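PDB 6AL9: chorismate mutase from Helicobacter pylori, which probably catalyses the rearrangement of chorismate to prephenate, the step that leads toward phenylalanine and tyrosine. Local coordinates for residues 46-52 / 84-88. Residue numbers count along the deposited sequence, not the author numbering.
Sequences IYCPKRE and RKFQE. With PHB (p-hydroxybenzoic acid), chain E; PYR (pyruvic acid), chain D.
How a loop entering one helix can join a second helix to line a pocket for two small ligands is well illustrated where 46-52 faces 84-88. I46, its CA 6.3 Å from that of R84, points its m,m side chain at helix 69-93: CG2 lies 3.2 Å from Q87 OE1, and the backbone N donates to E88 OE2 (3.3 Å). Y47 (phi/psi -63/111, chi1 t) brings CE1 over one face of the R84 guanidinium, with its CD1 3.4 Å from R84 NE. C48 occupies the N-cap position of helix 49-61; its O accepts from E52 N (3.2 Å), while its own N donates to PHB O4 (2.8 Å). E52 (m,t) closes the gap: OE2 takes R84 NH2 at 2.7 Å and NE at 3.1 Å in a salt bridge, and accepts from PHB O4 at 3.2 Å. Q87 NE2 donates to PYR O3 (3.1 Å), and R13 of the second subunit also hydrogen-bonds the pyruvate. Such inter-helix polar pockets, completed across the dimer, typify the active site of the all-helical AroQ chorismate mutases.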
loop_
_atom_site.group_PDB
_atom_site.type_symbol
_atom_site.label_atom_id
_atom_site.label_comp_id
_atom_site.label_asym_id
_atom_site.label_seq_id
_atom_site.Cartn_x
_atom_site.Cartn_y
_atom_site.Cartn_z
ATOM N N ILE B 46 10.511 0.076 -18.218
ATOM C CA ILE B 46 10.283 1.113 -17.213
ATOM C C ILE B 46 11.061 0.733 -15.962
ATOM O O ILE B 46 11.243 1.540 -15.046
ATOM C CB ILE B 46 8.776 1.183 -16.861
ATOM C CG1 ILE B 46 7.965 1.636 -18.071
ATOM C CG2 ILE B 46 8.523 2.099 -15.684
ATOM C CD1 ILE B 46 8.325 3.019 -18.565
ATOM N N TYR B 47 11.527 -0.513 -15.926
ATOM C CA TYR B 47 12.170 -1.060 -14.734
ATOM C C TYR B 47 13.452 -0.282 -14.421
ATOM O O TYR B 47 14.415 -0.347 -15.189
ATOM C CB TYR B 47 12.474 -2.540 -14.972
ATOM C CG TYR B 47 12.955 -3.343 -13.770
ATOM C CD1 TYR B 47 12.467 -3.121 -12.487
ATOM C CD2 TYR B 47 13.858 -4.379 -13.948
ATOM C CE1 TYR B 47 12.897 -3.889 -11.424
ATOM C CE2 TYR B 47 14.286 -5.157 -12.893
ATOM C CZ TYR B 47 13.815 -4.908 -11.637
ATOM O OH TYR B 47 14.263 -5.693 -10.592
ATOM N N CYS B 48 13.435 0.472 -13.314
ATOM C CA CYS B 48 14.661 1.047 -12.743
ATOM C C CYS B 48 14.960 0.451 -11.350
ATOM O O CYS B 48 14.597 1.025 -10.314
ATOM C CB CYS B 48 14.622 2.583 -12.695
ATOM S SG CYS B 48 16.249 3.281 -12.301
ATOM N N PRO B 49 15.630 -0.709 -11.333
ATOM C CA PRO B 49 15.983 -1.393 -10.093
ATOM C C PRO B 49 16.816 -0.573 -9.076
ATOM O O PRO B 49 16.536 -0.646 -7.866
ATOM C CB PRO B 49 16.716 -2.650 -10.558
ATOM C CG PRO B 49 16.923 -2.504 -12.017
ATOM C CD PRO B 49 15.913 -1.531 -12.516
ATOM N N LYS B 50 17.815 0.186 -9.537
ATOM C CA LYS B 50 18.582 1.064 -8.621
ATOM C C LYS B 50 17.654 1.983 -7.799
ATOM O O LYS B 50 17.774 2.087 -6.565
ATOM C CB LYS B 50 19.602 1.903 -9.400
ATOM C CG LYS B 50 20.506 2.753 -8.529
ATOM C CD LYS B 50 21.732 3.263 -9.282
ATOM C CE LYS B 50 22.640 2.108 -9.699
ATOM N NZ LYS B 50 23.929 2.538 -10.320
ATOM N N ARG B 51 16.725 2.629 -8.492
ATOM C CA ARG B 51 15.777 3.522 -7.864
ATOM C C ARG B 51 14.871 2.798 -6.840
ATOM O O ARG B 51 14.700 3.289 -5.713
ATOM C CB ARG B 51 14.939 4.215 -8.940
ATOM C CG ARG B 51 13.723 5.006 -8.450
ATOM C CD ARG B 51 14.096 6.218 -7.622
ATOM N NE ARG B 51 12.900 6.935 -7.222
ATOM C CZ ARG B 51 12.808 7.714 -6.150
ATOM N NH1 ARG B 51 13.844 7.891 -5.340
ATOM N NH2 ARG B 51 11.659 8.304 -5.872
ATOM N N GLU B 52 14.308 1.643 -7.227
ATOM C CA GLU B 52 13.479 0.840 -6.332
ATOM C C GLU B 52 14.231 0.522 -5.055
ATOM O O GLU B 52 13.668 0.613 -3.967
ATOM C CB GLU B 52 13.041 -0.468 -7.002
ATOM C CG GLU B 52 12.048 -0.301 -8.150
ATOM C CD GLU B 52 11.505 -1.627 -8.671
ATOM O OE1 GLU B 52 11.862 -2.691 -8.095
ATOM O OE2 GLU B 52 10.721 -1.609 -9.674
ATOM N N ARG B 84 4.778 -0.143 -12.326
ATOM C CA ARG B 84 5.469 -0.546 -13.559
ATOM C C ARG B 84 4.495 -0.926 -14.666
ATOM O O ARG B 84 4.590 -0.420 -15.785
ATOM C CB ARG B 84 6.372 -1.760 -13.303
ATOM C CG ARG B 84 7.839 -1.542 -13.565
ATOM C CD ARG B 84 8.629 -2.834 -13.392
ATOM N NE ARG B 84 9.097 -2.940 -12.022
ATOM C CZ ARG B 84 8.864 -3.974 -11.208
ATOM N NH1 ARG B 84 8.181 -5.038 -11.635
ATOM N NH2 ARG B 84 9.324 -3.951 -9.957
ATOM N N LYS B 85 3.591 -1.854 -14.364
ATOM C CA LYS B 85 2.554 -2.263 -15.315
ATOM C C LYS B 85 1.714 -1.061 -15.789
ATOM O O LYS B 85 1.391 -0.939 -16.972
ATOM C CB LYS B 85 1.643 -3.326 -14.691
ATOM C CG LYS B 85 2.135 -4.768 -14.889
ATOM C CD LYS B 85 1.836 -5.705 -13.716
ATOM C CE LYS B 85 0.389 -5.562 -13.224
ATOM N NZ LYS B 85 -0.221 -6.792 -12.632
ATOM N N PHE B 86 1.361 -0.182 -14.858
ATOM C CA PHE B 86 0.541 0.969 -15.185
ATOM C C PHE B 86 1.248 1.872 -16.212
ATOM O O PHE B 86 0.643 2.274 -17.221
ATOM C CB PHE B 86 0.192 1.738 -13.911
ATOM C CG PHE B 86 -0.398 3.089 -14.168
ATOM C CD1 PHE B 86 -1.655 3.210 -14.723
ATOM C CD2 PHE B 86 0.309 4.238 -13.851
ATOM C CE1 PHE B 86 -2.193 4.455 -14.963
ATOM C CE2 PHE B 86 -0.231 5.486 -14.083
ATOM C CZ PHE B 86 -1.477 5.595 -14.635
ATOM N N GLN B 87 2.529 2.161 -15.952
ATOM C CA GLN B 87 3.361 2.994 -16.824
ATOM C C GLN B 87 3.507 2.384 -18.226
ATOM O O GLN B 87 3.389 3.088 -19.242
ATOM C CB GLN B 87 4.751 3.189 -16.213
ATOM C CG GLN B 87 4.821 4.223 -15.108
ATOM C CD GLN B 87 6.187 4.266 -14.426
ATOM O OE1 GLN B 87 6.509 3.410 -13.616
ATOM N NE2 GLN B 87 6.973 5.269 -14.738
ATOM N N GLU B 88 3.764 1.078 -18.259
ATOM C CA GLU B 88 3.831 0.316 -19.511
ATOM C C GLU B 88 2.562 0.470 -20.311
ATOM O O GLU B 88 2.616 0.778 -21.494
ATOM C CB GLU B 88 4.052 -1.182 -19.244
ATOM C CG GLU B 88 5.334 -1.514 -18.488
ATOM C CD GLU B 88 6.608 -1.321 -19.304
ATOM O OE1 GLU B 88 6.542 -0.926 -20.490
ATOM O OE2 GLU B 88 7.697 -1.546 -18.742
HETATM C "C1'" PHB E . 8.120 4.408 -8.757
HETATM O "O1'" PHB E . 8.498 4.641 -7.590
HETATM O "O2'" PHB E . 7.114 4.974 -9.246
HETATM C C1 PHB E . 8.902 3.422 -9.578
HETATM C C2 PHB E . 8.306 2.714 -10.629
HETATM C C3 PHB E . 9.052 1.804 -11.380
HETATM C C4 PHB E . 10.398 1.605 -11.078
HETATM C C5 PHB E . 10.992 2.315 -10.034
HETATM C C6 PHB E . 10.248 3.220 -9.285
HETATM O O4 PHB E . 11.142 0.718 -11.791
HETATM C C PYR D . 11.187 6.112 -11.864
HETATM O O PYR D . 12.210 5.563 -12.340
HETATM O OXT PYR D . 11.306 7.022 -11.009
HETATM C CA PYR D . 9.861 5.668 -12.334
HETATM O O3 PYR D . 9.763 5.017 -13.369
HETATM C CB PYR D . 8.627 6.015 -11.551
#